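Local atomic coordinates of beta-galactosidase (Marinomonas sp. ef1, PDB entry 6Y2K), a protein that hydrolyses beta-galactosides as a cold-active GH42 beta-galactosidase that works as a hexamer. Residues S206-F211 and L424-Q429; F211-S216 and K500-Q505; A474-E479 and P512-S517; W183-R188 and E202-H207. All coordinates share one frame; numbering follows the deposited sequence. Where two conformers were deposited one is given.

Contact 1: residues S206-F211 and L424-Q429; sequences SHRLDF and LDIQPQ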
# COMPACT_ATOMS: atom_id res chain seq x y z
N SER A 206 -14.99 -41.69 -11.79
CA SER A 206 -15.92 -42.42 -12.66
C SER A 206 -17.27 -42.63 -11.99
O SER A 206 -18.32 -42.50 -12.62
CB SER A 206 -15.36 -43.78 -13.07
OG SER A 206 -14.08 -43.66 -13.68
N HIS A 207 -17.21 -42.98 -10.71
CA HIS A 207 -18.37 -43.16 -9.84
C HIS A 207 -19.15 -41.85 -9.72
O HIS A 207 -20.38 -41.83 -9.89
CB HIS A 207 -17.85 -43.64 -8.47
CG HIS A 207 -18.90 -43.96 -7.46
ND1 HIS A 207 -18.58 -44.30 -6.16
CD2 HIS A 207 -20.26 -43.99 -7.54
CE1 HIS A 207 -19.70 -44.53 -5.49
NE2 HIS A 207 -20.72 -44.35 -6.29
N ARG A 208 -18.44 -40.76 -9.45
CA ARG A 208 -19.08 -39.46 -9.29
C ARG A 208 -19.67 -38.93 -10.59
O ARG A 208 -20.75 -38.32 -10.58
CB ARG A 208 -18.10 -38.44 -8.70
CG ARG A 208 -17.66 -38.77 -7.28
CD ARG A 208 -16.54 -37.85 -6.80
NE ARG A 208 -16.97 -36.46 -6.74
CZ ARG A 208 -16.17 -35.40 -6.73
NH1 ARG A 208 -16.71 -34.18 -6.67
NH2 ARG A 208 -14.84 -35.51 -6.82
N LEU A 209 -18.98 -39.17 -11.71
CA LEU A 209 -19.47 -38.71 -13.01
C LEU A 209 -20.74 -39.45 -13.47
O LEU A 209 -21.72 -38.82 -13.90
CB LEU A 209 -18.37 -38.79 -14.08
CG LEU A 209 -18.72 -38.26 -15.47
CD1 LEU A 209 -19.22 -36.82 -15.41
CD2 LEU A 209 -17.51 -38.34 -16.39
N ASP A 210 -20.71 -40.78 -13.39
CA ASP A 210 -21.91 -41.60 -13.67
C ASP A 210 -23.07 -41.25 -12.73
O ASP A 210 -24.23 -41.22 -13.16
CB ASP A 210 -21.60 -43.10 -13.59
CG ASP A 210 -21.03 -43.67 -14.89
OD1 ASP A 210 -21.02 -42.98 -15.94
OD2 ASP A 210 -20.62 -44.84 -14.87
N PHE A 211 -22.77 -40.94 -11.46
CA PHE A 211 -23.81 -40.50 -10.53
C PHE A 211 -24.46 -39.18 -10.99
O PHE A 211 -25.69 -39.06 -10.99
CB PHE A 211 -23.29 -40.39 -9.09
CG PHE A 211 -24.37 -40.08 -8.10
CD1 PHE A 211 -25.41 -40.97 -7.89
CD2 PHE A 211 -24.37 -38.88 -7.40
CE1 PHE A 211 -26.42 -40.69 -6.99
CE2 PHE A 211 -25.37 -38.59 -6.48
CZ PHE A 211 -26.40 -39.50 -6.29
N LEU A 424 -14.81 -31.84 -15.33
CA LEU A 424 -13.84 -30.86 -14.86
C LEU A 424 -14.10 -30.34 -13.43
O LEU A 424 -13.16 -30.01 -12.71
CB LEU A 424 -13.76 -29.69 -15.86
CG LEU A 424 -13.26 -30.12 -17.26
CD1 LEU A 424 -13.70 -29.14 -18.32
CD2 LEU A 424 -11.76 -30.25 -17.29
N ASP A 425 -15.36 -30.27 -13.02
CA ASP A 425 -15.70 -29.91 -11.63
C ASP A 425 -15.35 -31.04 -10.64
O ASP A 425 -15.07 -30.77 -9.47
CB ASP A 425 -17.20 -29.60 -11.48
CG ASP A 425 -17.59 -28.24 -12.04
OD1 ASP A 425 -16.71 -27.41 -12.39
OD2 ASP A 425 -18.82 -28.01 -12.11
N ILE A 426 -15.42 -32.28 -11.11
CA ILE A 426 -15.14 -33.45 -10.26
C ILE A 426 -13.66 -33.49 -9.86
O ILE A 426 -13.34 -33.74 -8.69
CB ILE A 426 -15.67 -34.76 -10.92
CG1 ILE A 426 -17.18 -34.88 -10.68
CG2 ILE A 426 -14.97 -36.01 -10.37
CD1 ILE A 426 -17.90 -35.89 -11.58
N GLN A 427 -12.77 -33.23 -10.82
CA GLN A 427 -11.33 -33.06 -10.53
C GLN A 427 -10.81 -31.83 -11.28
O GLN A 427 -10.33 -31.93 -12.42
CB GLN A 427 -10.51 -34.30 -10.92
CG GLN A 427 -10.78 -35.51 -10.03
CD GLN A 427 -9.70 -36.59 -10.14
OE1 GLN A 427 -9.01 -36.70 -11.17
NE2 GLN A 427 -9.55 -37.39 -9.09
N PRO A 428 -10.92 -30.64 -10.65
CA PRO A 428 -10.40 -29.43 -11.29
C PRO A 428 -8.88 -29.44 -11.38
O PRO A 428 -8.33 -28.80 -12.29
CB PRO A 428 -10.92 -28.30 -10.39
CG PRO A 428 -11.10 -28.93 -9.06
CD PRO A 428 -11.54 -30.35 -9.34
N GLN A 429 -8.22 -30.12 -10.43
CA GLN A 429 -6.77 -30.39 -10.44
C GLN A 429 -5.90 -29.17 -10.08
O GLN A 429 -4.85 -29.33 -9.43
CB GLN A 429 -6.34 -31.11 -11.74
CG GLN A 429 -4.86 -31.42 -11.89
CD GLN A 429 -4.30 -32.36 -10.83
OE1 GLN A 429 -5.03 -33.11 -10.18
NE2 GLN A 429 -2.97 -32.34 -10.68
O HOH W 1 -15.09 -31.83 -6.87
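Arg-208 of helix 205-233 and Ile-426, the last residue of helix 418-426, mark the nearest approach of the two backbones, with their CA atoms 7.3 Å apart. Both side chains set out toward the opposite segment, then slide past each other in opposite directions. The Arg-208 chain bends at chi3 (64°), laying its guanidinium alongside Ile-426. CG2 of Ile-426 sits over one face of that group, near the rim, 3.6 Å from Arg-208 NH2. The same NH2 lies 3.0 Å from the carbonyl O of Ile-426. The hydrogen bond is weak, with an N-H...O angle of 124°. Arg-208 NH1 works through a water in the guanidinium plane, 2.9 Å away. That water donates to the carbonyl O of Asp-425 at 2.8 Å. The positive group thus serves two carbonyls at the C-terminal end of a helix, where the helix dipole would probably favour it. The longer branch of Ile-426 reaches helix 205-233 itself. CG1 is anti to the carbonyl carbon (chi1 -80°), and CD1 ends 3.5 Å from the backbone N of Leu-209. CD1 is 3.9 Å from Leu-209 CB, and the two side chains meet at about a right angle. With an alanine at Arg-208, the Ile-426 carbonyl and the bridging water would probably both lose a donor, and CG2 the group it packs on. Pro-205 and Tyr-504 extend the packing around Ile-426. The flank of helix 205-233, which comes between the fourth and fifth barrel strands in the chain, packs here against the C-terminal end of helix 418-426, at the interface between TIM barrel and trimerisation domain.

Contact 2: residues F211-S216 and K500-Q505; sequences FQRCCS and KTETYQ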
# COMPACT_ATOMS: atom_id res chain seq x y z
N PHE A 211 -22.77 -40.94 -11.46
CA PHE A 211 -23.81 -40.50 -10.53
C PHE A 211 -24.46 -39.18 -10.99
O PHE A 211 -25.69 -39.06 -10.99
CB PHE A 211 -23.29 -40.39 -9.09
CG PHE A 211 -24.37 -40.08 -8.10
CD1 PHE A 211 -25.41 -40.97 -7.89
CD2 PHE A 211 -24.37 -38.88 -7.40
CE1 PHE A 211 -26.42 -40.69 -6.99
CE2 PHE A 211 -25.37 -38.59 -6.48
CZ PHE A 211 -26.40 -39.50 -6.29
N GLN A 212 -23.64 -38.22 -11.41
CA GLN A 212 -24.14 -36.94 -11.93
C GLN A 212 -25.01 -37.16 -13.16
O GLN A 212 -26.08 -36.56 -13.28
CB GLN A 212 -23.01 -35.98 -12.28
CG GLN A 212 -23.44 -34.53 -12.50
CD GLN A 212 -23.47 -33.70 -11.22
OE1 GLN A 212 -22.67 -33.91 -10.32
NE2 GLN A 212 -24.38 -32.74 -11.15
N ARG A 213 -24.53 -38.00 -14.07
CA ARG A 213 -25.25 -38.32 -15.29
C ARG A 213 -26.60 -38.95 -14.97
O ARG A 213 -27.62 -38.59 -15.58
CB ARG A 213 -24.43 -39.27 -16.17
CG ARG A 213 -23.21 -38.61 -16.80
CD ARG A 213 -22.15 -39.65 -17.14
NE ARG A 213 -21.13 -39.16 -18.07
CZ ARG A 213 -20.04 -39.85 -18.43
NH1 ARG A 213 -19.81 -41.06 -17.94
NH2 ARG A 213 -19.17 -39.32 -19.28
N CYS A 214 -26.61 -39.88 -14.01
CA CYS A 214 -27.85 -40.55 -13.62
C CYS A 214 -28.86 -39.57 -13.02
O CYS A 214 -30.02 -39.54 -13.44
CB CYS A 214 -27.56 -41.70 -12.63
SG CYS A 214 -29.05 -42.51 -12.01
N CYS A 215 -28.41 -38.75 -12.07
CA CYS A 215 -29.25 -37.72 -11.45
C CYS A 215 -29.81 -36.74 -12.49
O CYS A 215 -30.99 -36.38 -12.44
CB CYS A 215 -28.51 -36.98 -10.34
SG CYS A 215 -28.20 -38.00 -8.87
N SER A 216 -28.97 -36.34 -13.44
CA SER A 216 -29.42 -35.49 -14.54
C SER A 216 -30.51 -36.20 -15.36
O SER A 216 -31.53 -35.60 -15.67
CB SER A 216 -28.25 -35.10 -15.44
OG SER A 216 -28.69 -34.27 -16.50
N LYS A 500 -10.00 -36.73 -21.61
CA LYS A 500 -10.69 -37.82 -20.91
C LYS A 500 -11.49 -38.70 -21.87
O LYS A 500 -12.09 -38.21 -22.84
CB LYS A 500 -11.66 -37.29 -19.84
CG LYS A 500 -11.04 -36.41 -18.76
CD LYS A 500 -10.10 -37.18 -17.84
CE LYS A 500 -9.39 -36.25 -16.87
NZ LYS A 500 -8.30 -36.96 -16.14
N THR A 501 -11.53 -40.00 -21.56
CA THR A 501 -12.45 -40.94 -22.20
C THR A 501 -13.88 -40.74 -21.64
O THR A 501 -14.10 -39.95 -20.72
CB THR A 501 -12.01 -42.40 -21.95
OG1 THR A 501 -12.04 -42.67 -20.55
CG2 THR A 501 -10.59 -42.66 -22.51
N GLU A 502 -14.84 -41.48 -22.20
CA GLU A 502 -16.23 -41.44 -21.72
C GLU A 502 -16.37 -41.86 -20.25
O GLU A 502 -17.25 -41.36 -19.55
CB GLU A 502 -17.13 -42.31 -22.61
CG GLU A 502 -18.62 -41.91 -22.62
CD GLU A 502 -19.44 -42.36 -21.40
OE1 GLU A 502 -19.11 -43.38 -20.76
OE2 GLU A 502 -20.45 -41.69 -21.10
N THR A 503 -15.50 -42.77 -19.80
CA THR A 503 -15.61 -43.36 -18.46
C THR A 503 -14.57 -42.80 -17.46
O THR A 503 -14.25 -43.47 -16.48
CB THR A 503 -15.47 -44.90 -18.56
OG1 THR A 503 -14.16 -45.22 -19.02
CG2 THR A 503 -16.49 -45.47 -19.55
N TYR A 504 -14.09 -41.58 -17.71
CA TYR A 504 -13.15 -40.86 -16.85
C TYR A 504 -11.78 -41.56 -16.76
O TYR A 504 -11.29 -41.85 -15.68
CB TYR A 504 -13.77 -40.60 -15.45
CG TYR A 504 -13.47 -39.22 -14.89
CD1 TYR A 504 -12.16 -38.75 -14.78
CD2 TYR A 504 -14.50 -38.38 -14.46
CE1 TYR A 504 -11.88 -37.49 -14.26
CE2 TYR A 504 -14.24 -37.12 -13.95
CZ TYR A 504 -12.93 -36.67 -13.85
OH TYR A 504 -12.67 -35.42 -13.35
N GLN A 505 -11.19 -41.82 -17.92
CA GLN A 505 -9.80 -42.28 -17.99
C GLN A 505 -9.01 -41.41 -18.95
O GLN A 505 -9.58 -40.74 -19.80
CB GLN A 505 -9.71 -43.74 -18.43
CG GLN A 505 -10.42 -44.73 -17.51
CD GLN A 505 -10.07 -46.19 -17.79
OE1 GLN A 505 -9.02 -46.48 -18.37
NE2 GLN A 505 -10.94 -47.10 -17.36
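Arg-213 of helix 205-233 stretches its side chain to Glu-502, in the loop that follows strand 490-493. The loop enters at Lys-500, whose NZ bonds to Gln-363 OE1 of the second subunit. Thr-501 opens a type I beta turn that runs to Tyr-504. Glu-502 follows and takes the arginine in two ways. Its backbone O receives both terminal nitrogens of Arg-213, end-on: NH2 at 2.8 Å and NH1 at 3.0 Å. The NH2 bond is the straighter, with an N-H...O angle of 153°. The oxygen lies in the guanidinium plane. The carboxylate lies over one face instead, its plane only 14° from that of the guanidinium. The Glu-502 side chain bends at chi2 (-79°) to bring it there. OE2 of Glu-502 is 3.3 Å from Arg-213 NH2, a salt bridge of charge alone, since no N-H points at it. This is a domain interface: an arginine from a TIM-barrel helix holds a turn of the trimerisation domain. Asp-210 and Asp-419 also bind this arginine, and Lys-167 takes Glu-502 OE1. A leucine in place of Arg-213 would probably leave the Glu-502 carbonyl without its two donors and take from Asp-419 and Asp-210 a positive partner. Further along the turn, Tyr-504 bonds through its OH to Ser-423 O. Gln-505 closes the turn at its base by bonding back to Thr-501. Its backbone N donates to Thr-501 OG1 at 2.9 Å, and its O accepts from Thr-501 N at 2.7 Å.

Contact 3: residues A474-E479 and P512-S517; sequences AHITPE and PGPLAS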
# COMPACT_ATOMS: atom_id res chain seq x y z
N ALA A 474 -13.63 -31.81 -22.67
CA ALA A 474 -12.84 -32.84 -21.96
C ALA A 474 -12.88 -34.20 -22.64
O ALA A 474 -11.83 -34.78 -22.94
CB ALA A 474 -13.29 -32.94 -20.51
N HIS A 475 -14.09 -34.69 -22.91
CA HIS A 475 -14.29 -35.88 -23.74
C HIS A 475 -14.85 -35.50 -25.11
O HIS A 475 -15.83 -34.76 -25.19
CB HIS A 475 -15.23 -36.87 -23.06
CG HIS A 475 -15.56 -38.07 -23.90
ND1 HIS A 475 -14.59 -38.96 -24.32
CD2 HIS A 475 -16.73 -38.50 -24.43
CE1 HIS A 475 -15.16 -39.90 -25.06
NE2 HIS A 475 -16.45 -39.64 -25.14
N ILE A 476 -14.20 -36.02 -26.15
CA ILE A 476 -14.64 -35.85 -27.54
C ILE A 476 -15.21 -37.20 -27.97
O ILE A 476 -14.48 -38.19 -28.01
CB ILE A 476 -13.46 -35.49 -28.48
CG1 ILE A 476 -12.81 -34.16 -28.06
CG2 ILE A 476 -13.91 -35.44 -29.94
CD1 ILE A 476 -11.50 -33.87 -28.75
N THR A 477 -16.50 -37.22 -28.30
CA THR A 477 -17.13 -38.44 -28.83
C THR A 477 -16.57 -38.72 -30.23
O THR A 477 -16.11 -37.80 -30.90
CB THR A 477 -18.66 -38.32 -28.95
OG1 THR A 477 -19.00 -37.22 -29.80
CG2 THR A 477 -19.30 -38.12 -27.59
N PRO A 478 -16.58 -40.00 -30.66
CA PRO A 478 -16.15 -40.27 -32.04
C PRO A 478 -16.95 -39.49 -33.10
O PRO A 478 -16.41 -39.13 -34.15
CB PRO A 478 -16.37 -41.78 -32.19
CG PRO A 478 -16.26 -42.30 -30.79
CD PRO A 478 -16.89 -41.24 -29.93
N GLU A 479 -18.21 -39.21 -32.78
CA GLU A 479 -19.08 -38.49 -33.71
C GLU A 479 -18.71 -37.00 -33.76
O GLU A 479 -18.71 -36.40 -34.85
CB GLU A 479 -20.56 -38.71 -33.36
CG GLU A 479 -21.07 -40.12 -33.69
CD GLU A 479 -20.67 -41.18 -32.66
OE1 GLU A 479 -20.02 -40.83 -31.65
OE2 GLU A 479 -21.00 -42.36 -32.87
N PRO A 512 -4.18 -34.57 -26.59
CA PRO A 512 -5.62 -34.32 -26.67
C PRO A 512 -6.45 -35.45 -27.34
O PRO A 512 -7.47 -35.16 -27.96
CB PRO A 512 -5.68 -33.04 -27.49
CG PRO A 512 -4.55 -33.21 -28.45
CD PRO A 512 -3.47 -33.94 -27.71
N GLY A 513 -6.04 -36.70 -27.19
CA GLY A 513 -6.92 -37.84 -27.47
C GLY A 513 -7.34 -37.93 -28.93
O GLY A 513 -6.49 -37.90 -29.80
N PRO A 514 -8.66 -37.99 -29.20
CA PRO A 514 -9.12 -38.05 -30.61
C PRO A 514 -8.73 -36.85 -31.46
O PRO A 514 -8.63 -36.99 -32.68
CB PRO A 514 -10.65 -38.12 -30.48
CG PRO A 514 -10.90 -38.63 -29.11
CD PRO A 514 -9.80 -38.06 -28.27
N LEU A 515 -8.51 -35.69 -30.84
CA LEU A 515 -8.12 -34.47 -31.56
C LEU A 515 -6.70 -34.53 -32.14
O LEU A 515 -6.39 -33.77 -33.05
CB LEU A 515 -8.23 -33.24 -30.63
CG LEU A 515 -8.23 -31.85 -31.27
CD1 LEU A 515 -9.60 -31.52 -31.85
CD2 LEU A 515 -7.82 -30.78 -30.27
N ALA A 516 -5.85 -35.41 -31.62
CA ALA A 516 -4.45 -35.49 -32.06
C ALA A 516 -4.25 -35.76 -33.55
O ALA A 516 -3.25 -35.33 -34.11
CB ALA A 516 -3.69 -36.53 -31.24
N SER A 517 -5.18 -36.47 -34.20
CA SER A 517 -5.10 -36.67 -35.65
C SER A 517 -5.28 -35.34 -36.41
O SER A 517 -4.64 -35.13 -37.43
CB SER A 517 -6.13 -37.71 -36.14
OG SER A 517 -7.46 -37.31 -35.83
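Ile-476 meets Pro-514 and Leu-515, and these three side chains make nearly all of the contact. The backbones come closest at Ile-476 and Pro-514, whose CA atoms are 6.7 Å apart. Ile-476 gives up the greatest area. Its CB faces the other segment and lies 4.1 Å from CG of the Pro-514 ring. The same CG sits 3.8 Å from the carbonyl O of Ile-476, so the proline touches both the branch point and the backbone of the isoleucine. CG1 of Ile-476 is anti to the carbonyl carbon (chi1 -61°), and the chain then extends at chi2 (169°). This carries CD1 past the proline to Leu-515, where it stops 3.8 Å from Leu-515 CB. The two side chains cross at about a right angle. Segment 512-517 folds back on itself here. A cis peptide bond precedes Pro-512, and Gly-513 has positive phi. Leu-515 N then bonds to Pro-512 O at 3.1 Å, and Ala-516 N to Gly-513 O at 3.1 Å. In segment 474-479, Thr-477 is the N-cap of helix 478-486, with OG1 holding Leu-480 N. Gln-481 and Leu-484 of that helix, with Thr-497, continue the packing. Segment 474-479 leads from strand 467-470 into helix 478-486, and 512-517 lies in the loop after the adjacent parallel strand 490-493. The contact joins these parts of the trimerisation domain, consistent with its glutaminase-like fold. Across the contact the side-chain pairs are all apolar and in van der Waals touch. The fit probably rests on shape and burial of carbon, with little directional bonding.

Contact 4: residues W183-R188 and E202-H207; sequences WSMDYR and EANPSH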
# COMPACT_ATOMS: atom_id res chain seq x y z
N TRP A 183 -7.40 -49.18 -5.45
CA TRP A 183 -7.85 -49.22 -4.05
C TRP A 183 -8.88 -50.32 -3.74
O TRP A 183 -9.74 -50.14 -2.88
CB TRP A 183 -8.39 -47.83 -3.62
CG TRP A 183 -7.36 -46.73 -3.58
CD1 TRP A 183 -6.00 -46.86 -3.69
CD2 TRP A 183 -7.62 -45.33 -3.37
NE1 TRP A 183 -5.40 -45.62 -3.59
CE2 TRP A 183 -6.37 -44.67 -3.39
CE3 TRP A 183 -8.78 -44.57 -3.20
CZ2 TRP A 183 -6.25 -43.29 -3.25
CZ3 TRP A 183 -8.66 -43.20 -3.04
CH2 TRP A 183 -7.40 -42.58 -3.07
N SER A 184 -8.78 -51.46 -4.42
CA SER A 184 -9.70 -52.59 -4.23
C SER A 184 -11.19 -52.17 -4.18
O SER A 184 -11.95 -52.56 -3.29
CB SER A 184 -9.30 -53.38 -2.98
OG SER A 184 -8.13 -54.16 -3.22
N MET A 185 -11.59 -51.36 -5.16
CA MET A 185 -12.97 -50.87 -5.24
C MET A 185 -13.94 -51.87 -5.92
O MET A 185 -15.15 -51.64 -5.91
CB MET A 185 -13.02 -49.51 -5.95
CG MET A 185 -12.51 -48.34 -5.11
SD MET A 185 -12.68 -46.71 -5.90
CE MET A 185 -11.49 -46.82 -7.23
N ASP A 186 -13.41 -52.95 -6.49
CA ASP A 186 -14.21 -53.89 -7.32
C ASP A 186 -15.51 -54.36 -6.65
O ASP A 186 -15.49 -54.82 -5.51
CB ASP A 186 -13.38 -55.13 -7.69
CG ASP A 186 -12.27 -54.83 -8.68
OD1 ASP A 186 -12.56 -54.24 -9.75
OD2 ASP A 186 -11.10 -55.19 -8.38
N TYR A 187 -16.61 -54.23 -7.39
CA TYR A 187 -17.93 -54.70 -6.96
C TYR A 187 -18.26 -56.07 -7.55
O TYR A 187 -17.98 -56.33 -8.73
CB TYR A 187 -19.01 -53.69 -7.37
CG TYR A 187 -18.69 -52.31 -6.84
CD1 TYR A 187 -18.94 -51.97 -5.51
CD2 TYR A 187 -18.10 -51.35 -7.66
CE1 TYR A 187 -18.63 -50.72 -5.01
CE2 TYR A 187 -17.79 -50.09 -7.17
CZ TYR A 187 -18.05 -49.78 -5.85
OH TYR A 187 -17.73 -48.53 -5.36
N ARG A 188 -18.86 -56.93 -6.73
CA ARG A 188 -19.36 -58.24 -7.17
C ARG A 188 -20.68 -58.13 -7.93
O ARG A 188 -21.03 -59.04 -8.70
CB ARG A 188 -19.58 -59.16 -5.97
CG ARG A 188 -18.33 -59.48 -5.16
CD ARG A 188 -18.61 -60.61 -4.19
NE ARG A 188 -19.72 -60.30 -3.28
CZ ARG A 188 -20.38 -61.19 -2.55
NH1 ARG A 188 -20.07 -62.49 -2.58
NH2 ARG A 188 -21.38 -60.78 -1.76
N GLU A 202 -11.79 -39.04 -1.09
CA GLU A 202 -12.26 -38.90 -2.49
C GLU A 202 -12.78 -40.20 -3.13
O GLU A 202 -12.05 -41.19 -3.21
CB GLU A 202 -11.15 -38.33 -3.38
CG GLU A 202 -11.63 -37.89 -4.76
CD GLU A 202 -10.53 -37.40 -5.68
OE1 GLU A 202 -9.33 -37.59 -5.37
OE2 GLU A 202 -10.90 -36.84 -6.74
N ALA A 203 -14.03 -40.15 -3.62
CA ALA A 203 -14.62 -41.27 -4.37
C ALA A 203 -14.06 -41.31 -5.79
O ALA A 203 -13.48 -40.33 -6.27
CB ALA A 203 -16.15 -41.13 -4.41
N ASN A 204 -14.22 -42.44 -6.46
CA ASN A 204 -13.71 -42.62 -7.82
C ASN A 204 -14.36 -41.55 -8.70
O ASN A 204 -15.58 -41.40 -8.66
CB ASN A 204 -14.05 -44.02 -8.33
CG ASN A 204 -13.39 -44.37 -9.66
OD1 ASN A 204 -12.95 -43.50 -10.41
ND2 ASN A 204 -13.34 -45.67 -9.96
N PRO A 205 -13.56 -40.78 -9.48
CA PRO A 205 -14.21 -39.82 -10.38
C PRO A 205 -15.20 -40.43 -11.39
O PRO A 205 -16.15 -39.75 -11.78
CB PRO A 205 -13.03 -39.14 -11.09
CG PRO A 205 -11.86 -40.05 -10.88
CD PRO A 205 -12.09 -40.65 -9.53
N SER A 206 -14.99 -41.69 -11.79
CA SER A 206 -15.92 -42.42 -12.66
C SER A 206 -17.27 -42.63 -11.99
O SER A 206 -18.32 -42.50 -12.62
CB SER A 206 -15.36 -43.78 -13.07
OG SER A 206 -14.08 -43.66 -13.68
N HIS A 207 -17.21 -42.98 -10.71
CA HIS A 207 -18.37 -43.16 -9.84
C HIS A 207 -19.15 -41.85 -9.72
O HIS A 207 -20.38 -41.83 -9.89
CB HIS A 207 -17.85 -43.64 -8.47
CG HIS A 207 -18.90 -43.96 -7.46
ND1 HIS A 207 -18.58 -44.30 -6.16
CD2 HIS A 207 -20.26 -43.99 -7.54
CE1 HIS A 207 -19.70 -44.53 -5.49
NE2 HIS A 207 -20.72 -44.35 -6.29
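ND2 of Asn-204 donates to Trp-178 O and Asn-180 OD1, and the methyl CE of Met-185 lies 3.5 Å from it. Met-185 bends at chi3 (-69°), which turns CE toward the amide. Its SD rests 3.9 Å from Asn-204 CB, so both the sulfur and the methyl of Met-185 lie against Asn-204. The other end of the amide caps helix 205-233. OD1 of Asn-204 accepts from Ser-206 N at 3.1 Å. That N-H is well aimed (159°) but comes from above the carbonyl plane, 56° out of it. With both ends bonded, the amide is probably held against rotation. Trp-183 comes edge-on: CZ3 is 3.9 Å from the carbonyl O of Glu-202, near the ring plane. That oxygen accepts a hydrogen bond from Gln-361 NE2 of the second subunit. Tyr-187 approaches His-207 more loosely, with OH 4.4 Å from His-207 ND1. The backbone O of Met-185 stands over the centre of the Tyr-187 ring. Trp-178 stacks on the His-207 ring, whose NE2 bonds to Glu-194 O. The contact therefore places the loop after helix 171-178 against the N-terminal end of helix 205-233, beside the second subunit.

From the N terminus, contact 4 comes first and closes the short loop into helix 205-233. Contact 1 begins where contact 4 ends, sharing Ser-206 and His-207, and closes a long span to helix 418-426. Contact 2 starts at Phe-211, which it shares with contact 1, and ends beyond 424-429 at 500-505, so the two cross. Contact 3 opens within contact 2 and closes after it, so these cross too. Glu-202 and Gln-427 bond contact 4 to contact 1. Contacts 1 and 2 tie barrel helix 205-233 to the trimerisation domain, while contact 3 stays within that domain. Contact 4 stays within the barrel domain, holding the loop after helix 171-178 to the start of helix 205-233.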